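Local atomic coordinates of epimerase domain-containing protein (Bacillus cereus HuA2-4, PDB entry 6ZLK), a protein that interconverts UDP-glucuronic acid and UDP-galacturonic acid by epimerisation at C4 of the sugar, with NAD as cofactor. Residues A[94-97]-A[98-102]; A[149-152]-A[153-157]; A[160-163]-A[164-168]. All blocks are in the same frame, centred on the assembly; numbering follows the deposited sequence.

Contact 1: residues A[94-97]-A[98-102]; sequences DFQP and YVTNN. With NAD (nicotinamide-adenine-dinucleotide), chain E.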
loop_
_atom_site.group_PDB
_atom_site.type_symbol
_atom_site.label_atom_id
_atom_site.label_comp_id
_atom_site.label_asym_id
_atom_site.label_seq_id
_atom_site.Cartn_x
_atom_site.Cartn_y
_atom_site.Cartn_z
ATOM N N ASP A 94 -2.880 -7.536 -14.974
ATOM C CA ASP A 94 -2.302 -8.557 -14.070
ATOM C C ASP A 94 -2.307 -8.059 -12.613
ATOM O O ASP A 94 -2.033 -8.861 -11.685
ATOM C CB ASP A 94 -0.888 -8.938 -14.513
ATOM C CG ASP A 94 -0.855 -9.623 -15.862
ATOM O OD1 ASP A 94 -1.831 -10.347 -16.164
ATOM O OD2 ASP A 94 0.129 -9.408 -16.577
ATOM N N PHE A 95 -2.561 -6.774 -12.383
ATOM C CA PHE A 95 -2.392 -6.170 -11.031
ATOM C C PHE A 95 -3.454 -6.639 -10.030
ATOM O O PHE A 95 -3.103 -6.840 -8.841
ATOM C CB PHE A 95 -2.449 -4.642 -11.146
ATOM C CG PHE A 95 -2.191 -3.887 -9.866
ATOM C CD1 PHE A 95 -1.012 -4.098 -9.147
ATOM C CD2 PHE A 95 -3.110 -2.969 -9.389
ATOM C CE1 PHE A 95 -0.753 -3.371 -7.995
ATOM C CE2 PHE A 95 -2.845 -2.237 -8.244
ATOM C CZ PHE A 95 -1.664 -2.448 -7.555
ATOM N N GLN A 96 -4.713 -6.791 -10.452
ATOM C CA GLN A 96 -5.839 -7.043 -9.531
ATOM C C GLN A 96 -5.512 -8.233 -8.614
ATOM O O GLN A 96 -5.710 -8.152 -7.409
ATOM C CB GLN A 96 -7.165 -7.188 -10.266
ATOM C CG GLN A 96 -8.289 -7.639 -9.374
ATOM C CD GLN A 96 -8.705 -6.573 -8.403
ATOM O OE1 GLN A 96 -8.428 -6.649 -7.204
ATOM N NE2 GLN A 96 -9.436 -5.584 -8.915
ATOM N N PRO A 97 -5.011 -9.397 -9.085
ATOM C CA PRO A 97 -4.715 -10.483 -8.152
ATOM C C PRO A 97 -3.665 -10.157 -7.080
ATOM O O PRO A 97 -3.664 -10.765 -6.038
ATOM C CB PRO A 97 -4.189 -11.581 -9.094
ATOM C CG PRO A 97 -4.930 -11.295 -10.369
ATOM C CD PRO A 97 -4.803 -9.795 -10.493
ATOM N N TYR A 98 -2.741 -9.260 -7.383
ATOM C CA TYR A 98 -1.732 -8.828 -6.388
ATOM C C TYR A 98 -2.426 -8.048 -5.280
ATOM O O TYR A 98 -2.127 -8.230 -4.092
ATOM C CB TYR A 98 -0.663 -7.919 -6.971
ATOM C CG TYR A 98 0.315 -8.608 -7.907
ATOM C CD1 TYR A 98 -0.060 -8.979 -9.180
ATOM C CD2 TYR A 98 1.566 -8.973 -7.459
ATOM C CE1 TYR A 98 0.867 -9.555 -10.047
ATOM C CE2 TYR A 98 2.493 -9.546 -8.309
ATOM C CZ TYR A 98 2.126 -9.870 -9.584
ATOM O OH TYR A 98 3.050 -10.470 -10.391
ATOM N N VAL A 99 -3.386 -7.212 -5.665
ATOM C CA VAL A 99 -4.116 -6.468 -4.603
ATOM C C VAL A 99 -4.952 -7.430 -3.743
ATOM O O VAL A 99 -4.956 -7.369 -2.545
ATOM C CB VAL A 99 -4.977 -5.382 -5.247
ATOM C CG1 VAL A 99 -5.867 -4.760 -4.210
ATOM C CG2 VAL A 99 -4.133 -4.339 -5.916
ATOM N N THR A 100 -5.714 -8.317 -4.363
ATOM C CA THR A 100 -6.598 -9.218 -3.635
ATOM C C THR A 100 -5.773 -10.161 -2.745
ATOM O O THR A 100 -6.037 -10.287 -1.577
ATOM C CB THR A 100 -7.412 -10.007 -4.654
ATOM O OG1 THR A 100 -8.251 -9.018 -5.301
ATOM C CG2 THR A 100 -8.214 -11.096 -3.968
ATOM N N ASN A 101 -4.747 -10.755 -3.303
ATOM C CA ASN A 101 -4.029 -11.804 -2.535
ATOM C C ASN A 101 -2.935 -11.227 -1.651
ATOM O O ASN A 101 -2.539 -11.934 -0.708
ATOM C CB ASN A 101 -3.489 -12.862 -3.480
ATOM C CG ASN A 101 -4.642 -13.559 -4.149
ATOM O OD1 ASN A 101 -5.434 -14.175 -3.435
ATOM N ND2 ASN A 101 -4.797 -13.379 -5.454
ATOM N N ASN A 102 -2.415 -10.025 -1.897
ATOM C CA ASN A 102 -1.310 -9.489 -1.091
ATOM C C ASN A 102 -1.858 -8.494 -0.060
ATOM O O ASN A 102 -1.170 -8.325 0.986
ATOM C CB ASN A 102 -0.201 -8.847 -1.914
ATOM C CG ASN A 102 0.487 -9.836 -2.844
ATOM O OD1 ASN A 102 0.175 -11.039 -2.784
ATOM N ND2 ASN A 102 1.313 -9.351 -3.746
HETATM P PA NAD E . 4.987 -19.092 -4.346
HETATM O O1A NAD E . 4.142 -18.492 -5.402
HETATM O O2A NAD E . 5.822 -20.299 -4.654
HETATM O O5B NAD E . 4.209 -19.364 -3.006
HETATM C C5B NAD E . 3.092 -18.575 -2.544
HETATM C C4B NAD E . 1.887 -19.468 -2.375
HETATM O O4B NAD E . 0.789 -18.651 -1.910
HETATM C C3B NAD E . 1.418 -20.159 -3.644
HETATM O O3B NAD E . 1.640 -21.563 -3.638
HETATM C C2B NAD E . -0.040 -19.707 -3.779
HETATM O O2B NAD E . -0.941 -20.692 -4.253
HETATM C C1B NAD E . -0.389 -19.302 -2.343
HETATM N N9A NAD E . -1.456 -18.321 -2.239
HETATM C C8A NAD E . -1.530 -17.094 -2.845
HETATM N N7A NAD E . -2.622 -16.436 -2.560
HETATM C C5A NAD E . -3.345 -17.332 -1.776
HETATM C C6A NAD E . -4.613 -17.275 -1.178
HETATM N N6A NAD E . -5.483 -16.253 -1.337
HETATM N N1A NAD E . -5.001 -18.324 -0.414
HETATM C C2A NAD E . -4.161 -19.373 -0.274
HETATM N N3A NAD E . -2.960 -19.567 -0.839
HETATM C C4A NAD E . -2.606 -18.502 -1.553
HETATM O O3 NAD E . 5.969 -17.892 -3.930
HETATM P PN NAD E . 7.328 -17.937 -3.020
HETATM O O1N NAD E . 8.441 -17.656 -3.917
HETATM O O2N NAD E . 7.278 -19.126 -2.192
HETATM O O5D NAD E . 7.075 -16.683 -2.096
HETATM C C5D NAD E . 6.585 -16.893 -0.824
HETATM C C4D NAD E . 6.536 -15.559 -0.134
HETATM O O4D NAD E . 7.860 -15.005 -0.035
HETATM C C3D NAD E . 5.666 -14.501 -0.828
HETATM O O3D NAD E . 4.961 -13.732 0.163
HETATM C C2D NAD E . 6.679 -13.581 -1.506
HETATM O O2D NAD E . 6.133 -12.282 -1.757
HETATM C C1D NAD E . 7.822 -13.697 -0.502
HETATM N N1N NAD E . 9.139 -13.490 -1.081
HETATM C C2N NAD E . 9.680 -14.401 -1.940
HETATM C C3N NAD E . 10.904 -14.179 -2.464
HETATM C C7N NAD E . 11.501 -15.108 -3.464
HETATM O O7N NAD E . 12.618 -14.820 -3.856
HETATM N N7N NAD E . 10.830 -16.214 -3.817
HETATM C C4N NAD E . 11.656 -13.071 -2.034
HETATM C C5N NAD E . 11.033 -12.081 -1.279
HETATM C C6N NAD E . 9.798 -12.336 -0.771
#

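Contact 2: residues A[149-152]-A[153-157]; sequences YGVT and KLSGE. With NAD (nicotinamide-adenine-dinucleotide), chain E.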
loop_
_atom_site.group_PDB
_atom_site.type_symbol
_atom_site.label_atom_id
_atom_site.label_comp_id
_atom_site.label_asym_id
_atom_site.label_seq_id
_atom_site.Cartn_x
_atom_site.Cartn_y
_atom_site.Cartn_z
ATOM N N TYR A 149 3.950 -4.830 -7.701
ATOM C CA TYR A 149 4.169 -5.936 -6.731
ATOM C C TYR A 149 4.675 -5.390 -5.395
ATOM O O TYR A 149 4.126 -5.702 -4.332
ATOM C CB TYR A 149 5.179 -6.929 -7.316
ATOM C CG TYR A 149 5.731 -7.902 -6.319
ATOM C CD1 TYR A 149 4.922 -8.768 -5.594
ATOM C CD2 TYR A 149 7.090 -7.940 -6.054
ATOM C CE1 TYR A 149 5.435 -9.696 -4.705
ATOM C CE2 TYR A 149 7.608 -8.812 -5.115
ATOM C CZ TYR A 149 6.787 -9.699 -4.442
ATOM O OH TYR A 149 7.271 -10.607 -3.561
ATOM N N GLY A 150 5.744 -4.604 -5.442
ATOM C CA GLY A 150 6.403 -4.072 -4.260
ATOM C C GLY A 150 5.435 -3.201 -3.503
ATOM O O GLY A 150 5.441 -3.231 -2.282
ATOM N N VAL A 151 4.636 -2.439 -4.249
ATOM C CA VAL A 151 3.628 -1.601 -3.569
ATOM C C VAL A 151 2.697 -2.499 -2.742
ATOM O O VAL A 151 2.362 -2.173 -1.589
ATOM C CB VAL A 151 2.840 -0.751 -4.570
ATOM C CG1 VAL A 151 1.763 -0.021 -3.805
ATOM C CG2 VAL A 151 3.760 0.203 -5.312
ATOM N N THR A 152 2.145 -3.547 -3.326
ATOM C CA THR A 152 1.172 -4.378 -2.615
ATOM C C THR A 152 1.798 -5.073 -1.397
ATOM O O THR A 152 1.112 -5.235 -0.380
ATOM C CB THR A 152 0.511 -5.415 -3.521
ATOM O OG1 THR A 152 1.456 -6.392 -3.977
ATOM C CG2 THR A 152 -0.198 -4.755 -4.680
ATOM N N LYS A 153 3.064 -5.474 -1.486
ATOM C CA LYS A 153 3.768 -6.114 -0.356
ATOM C C LYS A 153 3.993 -5.064 0.746
ATOM O O LYS A 153 3.774 -5.384 1.925
ATOM C CB LYS A 153 5.055 -6.758 -0.865
ATOM C CG LYS A 153 4.795 -7.966 -1.778
ATOM C CD LYS A 153 4.172 -9.142 -1.138
ATOM C CE LYS A 153 5.036 -9.694 -0.009
ATOM N NZ LYS A 153 4.574 -10.991 0.555
ATOM N N LEU A 154 4.346 -3.851 0.342
ATOM C CA LEU A 154 4.530 -2.783 1.347
ATOM C C LEU A 154 3.180 -2.507 2.025
ATOM O O LEU A 154 3.176 -2.312 3.232
ATOM C CB LEU A 154 5.136 -1.550 0.704
ATOM C CG LEU A 154 5.396 -0.387 1.666
ATOM C CD1 LEU A 154 6.260 -0.803 2.841
ATOM C CD2 LEU A 154 6.008 0.775 0.886
ATOM N N SER A 155 2.071 -2.482 1.296
ATOM C CA SER A 155 0.731 -2.289 1.936
ATOM C C SER A 155 0.459 -3.410 2.942
ATOM O O SER A 155 -0.086 -3.190 4.037
ATOM C CB SER A 155 -0.365 -2.215 0.955
ATOM O OG SER A 155 -0.107 -1.142 0.069
ATOM N N GLY A 156 0.896 -4.635 2.641
ATOM C CA GLY A 156 0.760 -5.733 3.607
ATOM C C GLY A 156 1.537 -5.473 4.880
ATOM O O GLY A 156 0.987 -5.694 5.955
ATOM N N GLU A 157 2.735 -4.921 4.802
ATOM C CA GLU A 157 3.546 -4.610 5.993
ATOM C C GLU A 157 2.802 -3.518 6.753
ATOM O O GLU A 157 2.703 -3.589 7.949
ATOM C CB GLU A 157 4.919 -4.041 5.672
ATOM C CG GLU A 157 5.821 -4.981 4.917
ATOM C CD GLU A 157 7.236 -4.445 4.853
ATOM O OE1 GLU A 157 7.524 -3.437 5.540
ATOM O OE2 GLU A 157 8.059 -5.023 4.122
HETATM P PA NAD E . 4.987 -19.092 -4.346
HETATM O O1A NAD E . 4.142 -18.492 -5.402
HETATM O O2A NAD E . 5.822 -20.299 -4.654
HETATM O O5B NAD E . 4.209 -19.364 -3.006
HETATM C C5B NAD E . 3.092 -18.575 -2.544
HETATM C C4B NAD E . 1.887 -19.468 -2.375
HETATM O O4B NAD E . 0.789 -18.651 -1.910
HETATM C C3B NAD E . 1.418 -20.159 -3.644
HETATM O O3B NAD E . 1.640 -21.563 -3.638
HETATM C C2B NAD E . -0.040 -19.707 -3.779
HETATM O O2B NAD E . -0.941 -20.692 -4.253
HETATM C C1B NAD E . -0.389 -19.302 -2.343
HETATM N N9A NAD E . -1.456 -18.321 -2.239
HETATM C C8A NAD E . -1.530 -17.094 -2.845
HETATM N N7A NAD E . -2.622 -16.436 -2.560
HETATM C C5A NAD E . -3.345 -17.332 -1.776
HETATM C C6A NAD E . -4.613 -17.275 -1.178
HETATM N N6A NAD E . -5.483 -16.253 -1.337
HETATM N N1A NAD E . -5.001 -18.324 -0.414
HETATM C C2A NAD E . -4.161 -19.373 -0.274
HETATM N N3A NAD E . -2.960 -19.567 -0.839
HETATM C C4A NAD E . -2.606 -18.502 -1.553
HETATM O O3 NAD E . 5.969 -17.892 -3.930
HETATM P PN NAD E . 7.328 -17.937 -3.020
HETATM O O1N NAD E . 8.441 -17.656 -3.917
HETATM O O2N NAD E . 7.278 -19.126 -2.192
HETATM O O5D NAD E . 7.075 -16.683 -2.096
HETATM C C5D NAD E . 6.585 -16.893 -0.824
HETATM C C4D NAD E . 6.536 -15.559 -0.134
HETATM O O4D NAD E . 7.860 -15.005 -0.035
HETATM C C3D NAD E . 5.666 -14.501 -0.828
HETATM O O3D NAD E . 4.961 -13.732 0.163
HETATM C C2D NAD E . 6.679 -13.581 -1.506
HETATM O O2D NAD E . 6.133 -12.282 -1.757
HETATM C C1D NAD E . 7.822 -13.697 -0.502
HETATM N N1N NAD E . 9.139 -13.490 -1.081
HETATM C C2N NAD E . 9.680 -14.401 -1.940
HETATM C C3N NAD E . 10.904 -14.179 -2.464
HETATM C C7N NAD E . 11.501 -15.108 -3.464
HETATM O O7N NAD E . 12.618 -14.820 -3.856
HETATM N N7N NAD E . 10.830 -16.214 -3.817
HETATM C C4N NAD E . 11.656 -13.071 -2.034
HETATM C C5N NAD E . 11.033 -12.081 -1.279
HETATM C C6N NAD E . 9.798 -12.336 -0.771
#

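Contact 3: residues A[160-163]-A[164-168]; sequences CHVY and HKNFH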
loop_
_atom_site.group_PDB
_atom_site.type_symbol
_atom_site.label_atom_id
_atom_site.label_comp_id
_atom_site.label_asym_id
_atom_site.label_seq_id
_atom_site.Cartn_x
_atom_site.Cartn_y
_atom_site.Cartn_z
ATOM N N CYS A 160 0.036 -4.873 8.833
ATOM C CA CYS A 160 0.605 -5.477 10.054
ATOM C C CYS A 160 0.835 -4.382 11.109
ATOM O O CYS A 160 0.392 -4.597 12.250
ATOM C CB CYS A 160 1.908 -6.225 9.804
ATOM S SG CYS A 160 1.686 -7.744 8.830
ATOM N N HIS A 161 1.443 -3.250 10.738
ATOM C CA HIS A 161 1.678 -2.210 11.760
ATOM C C HIS A 161 0.339 -1.666 12.257
ATOM O O HIS A 161 0.263 -1.339 13.458
ATOM C CB HIS A 161 2.536 -1.094 11.217
ATOM C CG HIS A 161 3.925 -1.538 10.933
ATOM N ND1 HIS A 161 4.758 -2.001 11.960
ATOM C CD2 HIS A 161 4.639 -1.568 9.795
ATOM C CE1 HIS A 161 5.931 -2.321 11.415
ATOM N NE2 HIS A 161 5.886 -2.034 10.110
ATOM N N VAL A 162 -0.677 -1.497 11.406
ATOM C CA VAL A 162 -1.988 -0.993 11.877
ATOM C C VAL A 162 -2.555 -1.933 12.922
ATOM O O VAL A 162 -3.009 -1.481 13.958
ATOM C CB VAL A 162 -2.949 -0.828 10.687
ATOM C CG1 VAL A 162 -4.381 -0.699 11.143
ATOM C CG2 VAL A 162 -2.470 0.338 9.806
ATOM N N TYR A 163 -2.490 -3.233 12.712
ATOM C CA TYR A 163 -3.151 -4.188 13.612
ATOM C C TYR A 163 -2.311 -4.416 14.871
ATOM O O TYR A 163 -2.891 -4.664 15.935
ATOM C CB TYR A 163 -3.502 -5.444 12.831
ATOM C CG TYR A 163 -4.739 -5.238 12.011
ATOM C CD1 TYR A 163 -4.706 -4.615 10.776
ATOM C CD2 TYR A 163 -5.975 -5.660 12.482
ATOM C CE1 TYR A 163 -5.858 -4.408 10.041
ATOM C CE2 TYR A 163 -7.132 -5.493 11.744
ATOM C CZ TYR A 163 -7.084 -4.809 10.551
ATOM O OH TYR A 163 -8.146 -4.594 9.738
ATOM N N HIS A 164 -1.000 -4.260 14.790
ATOM C CA HIS A 164 -0.091 -4.348 15.956
ATOM C C HIS A 164 -0.402 -3.140 16.855
ATOM O O HIS A 164 -0.649 -3.324 18.063
ATOM C CB HIS A 164 1.357 -4.379 15.468
ATOM C CG HIS A 164 2.329 -4.283 16.587
ATOM N ND1 HIS A 164 3.258 -3.266 16.652
ATOM C CD2 HIS A 164 2.454 -4.983 17.734
ATOM C CE1 HIS A 164 4.014 -3.459 17.736
ATOM N NE2 HIS A 164 3.531 -4.469 18.433
ATOM N N LYS A 165 -0.466 -1.959 16.267
ATOM C CA LYS A 165 -0.613 -0.752 17.119
ATOM C C LYS A 165 -1.998 -0.672 17.711
ATOM O O LYS A 165 -2.130 -0.254 18.897
ATOM C CB LYS A 165 -0.231 0.487 16.323
ATOM C CG LYS A 165 1.258 0.606 16.057
ATOM C CD LYS A 165 2.193 0.517 17.267
ATOM C CE LYS A 165 3.598 1.013 16.944
ATOM N NZ LYS A 165 4.498 0.978 18.127
ATOM N N ASN A 166 -3.017 -1.028 16.967
ATOM C CA ASN A 166 -4.409 -0.850 17.434
ATOM C C ASN A 166 -4.848 -2.029 18.303
ATOM O O ASN A 166 -5.614 -1.804 19.244
ATOM C CB ASN A 166 -5.384 -0.609 16.296
ATOM C CG ASN A 166 -5.203 0.796 15.758
ATOM O OD1 ASN A 166 -5.650 1.769 16.406
ATOM N ND2 ASN A 166 -4.505 0.929 14.635
ATOM N N PHE A 167 -4.452 -3.252 17.949
ATOM C CA PHE A 167 -5.046 -4.474 18.564
ATOM C C PHE A 167 -3.984 -5.387 19.175
ATOM O O PHE A 167 -4.390 -6.465 19.652
ATOM C CB PHE A 167 -5.875 -5.230 17.548
ATOM C CG PHE A 167 -6.945 -4.349 16.963
ATOM C CD1 PHE A 167 -7.898 -3.782 17.801
ATOM C CD2 PHE A 167 -6.985 -4.056 15.619
ATOM C CE1 PHE A 167 -8.885 -2.951 17.283
ATOM C CE2 PHE A 167 -7.978 -3.238 15.111
ATOM C CZ PHE A 167 -8.921 -2.694 15.938
ATOM N N HIS A 168 -2.718 -4.978 19.190
ATOM C CA HIS A 168 -1.603 -5.686 19.870
ATOM C C HIS A 168 -1.356 -7.038 19.203
ATOM O O HIS A 168 -0.759 -7.889 19.853
ATOM C CB HIS A 168 -1.884 -5.841 21.376
ATOM C CG HIS A 168 -2.270 -4.538 21.988
ATOM N ND1 HIS A 168 -1.442 -3.429 21.914
ATOM C CD2 HIS A 168 -3.403 -4.136 22.597
ATOM C CE1 HIS A 168 -2.035 -2.397 22.498
ATOM N NE2 HIS A 168 -3.243 -2.808 22.924
HETATM O O HOH W 1 4.241 -1.690 14.674
#

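Contact 1: residues A[94-97]-A[98-102]
Tyr-98, Pro-97 and Val-99 bury the most surface where residues 94-97 run into 98-102 and the chain enters helix 96-113, which links strands 77-80 and 120-126 in a beta-alpha-beta unit of the Rossmann-type domain. The Tyr-98 ring meets the preceding turn at its rim: Asp-94 O lies in the ring plane, 3.2 Å from Tyr-98 CD1. A chi1 of -71°, with CG beside the residue's own backbone N, sets the ring back along that turn. Its hydroxyl is hydrogen-bonded to Gly-86 O and Thr-89 OG1. Val-99 turns CG2 onto a face of the Phe-95 ring, a CH-pi contact in which Val-99 CG2 lies 3.7 Å from the Phe-95 centroid, displaced toward the CE2-CZ rim. The Val-99 backbone N is bonded to Phe-95 O as well, at 3.2 Å, so this residue is tied to Phe-95 through both main chain and side chain. Val-99 also packs on Val-99 of the second subunit. At the next residue, Thr-100 N reaches Gln-96 O in a nearly straight bond (N-H...O 171°).

Pro-97 contributes its carbonyl. Asn-101 N and Asn-101 ND2 both donate to Pro-97 O, the former from above the carbonyl plane and the latter at a bent 131°. Because the amide nitrogen is occupied by this bond, the other end of the group is set toward the cofactor, and Asn-101 OD1 accepts from the adenine amino nitrogen N6A of NAD at 3.0 Å.

Contact 2: residues A[149-152]-A[153-157]
Tyr-149 and Lys-153, one turn apart, form the Tyr-X-X-X-Lys pair characteristic of short-chain dehydrogenase/reductase enzymes, and both reach the nicotinamide ribose of NAD. The polar contacts with the cofactor converge on its two ribose hydroxyls. NAD O2D donates to Tyr-149 OH at 2.7 Å, lying in the plane of the phenol ring at its edge. Lys-153 NZ spans the pair, 2.8 Å from NAD O3D and 3.1 Å from NAD O2D, and has a third partner in Ile-124 O. Tyr-149 OH is also hydrogen-bonded to O4' of the bound UDP-sugar, in both its glucuronic and galacturonic forms; that oxygen sits on the carbon whose configuration the epimerase inverts.

The apolar contact is between the same two side chains. Lys-153 CG comes within 3.5 Å of Tyr-149 CE1, and the lysine chain passes beside the ring on its way to the ribose. Bends at chi2 (-66°) and chi3 (-60°) fold its methylenes against the tyrosine before the last bond extends to NZ.

Among the main-chain bonds, Lys-153 N donates to Tyr-149 O at 3.0 Å. The same oxygen takes a second bond from Thr-152 OG1 at 2.8 Å, tilted 23° from the carbonyl plane. Two donors thus grip the carbonyl of the tyrosine, while Leu-154, Ser-155 and Gly-156 continue the regular helical pattern.

This part of helix 148-167 packs on helix 96-113, where Tyr-98 touches Tyr-149 and Asn-102 touches Lys-153, and on strand 120-126, whose Thr-126 packs on both; Val-151, Leu-154 and Ser-155 meet the second subunit.

Contact 3: residues A[160-163]-A[164-168]
Val-162 O is gripped twice by Asn-166, through the backbone N at 3.0 Å and through ND2 at 2.9 Å. The two donors approach from opposite faces of the carbonyl plane, and the oxygen lies close to the amide plane of the asparagine. A chi1 of -74°, which puts CG opposite the carbonyl carbon, folds the Asn-166 amide back along the helix; Asn-166 ND2 also donates to Leu-146 O of the second subunit, so one amide nitrogen joins intrahelical and intersubunit bonding.

Near the helix end, the Tyr-163 and Phe-167 side chains run alongside each other in the same direction, with Tyr-163 CD2 3.7 Å from Phe-167 CD2. Their centroids are 5.8 Å apart and their planes meet at 46°, an oblique pair. Both rings make edge-to-face contacts with Trp-91 of the second subunit. Phe-167 N still bonds to Tyr-163 O, but His-168 leaves the helix with positive phi.

A water bridges the imidazoles of His-161 and His-164, 2.8 Å from His-161 ND1 and 2.7 Å from His-164 ND1, in the plane of each ring.

The segment closes helix 148-167 against three elements: Cys-160 packs on strands 120-126 and 171-180, while Tyr-163 rests on Gln-107 and Leu-110 of helix 96-113 and bonds through its hydroxyl to Glu-111.

Overall arrangement
Contacts 2 and 3 are successive parts of helix 148-167, their centres 16 Å apart, whereas contact 1 opens the neighbouring helix 96-113. Contacts 1 and 2 touch directly, with centres 10 Å apart: Asn-102 ND2 is 3.0 Å from Thr-152 OG1, probably a hydrogen bond, and Phe-95 CE1 packs 3.6 Å from Thr-152 CG2. They bind two separate parts of one NAD, the adenine at contact 1 and the nicotinamide ribose at contact 2. Contact 3 lies farther along, its Cys-160 side chain about 11 Å from NAD and its nearest atoms about 8 Å from contact 1. All three meet the second subunit, so both helices contribute to the dimer interface.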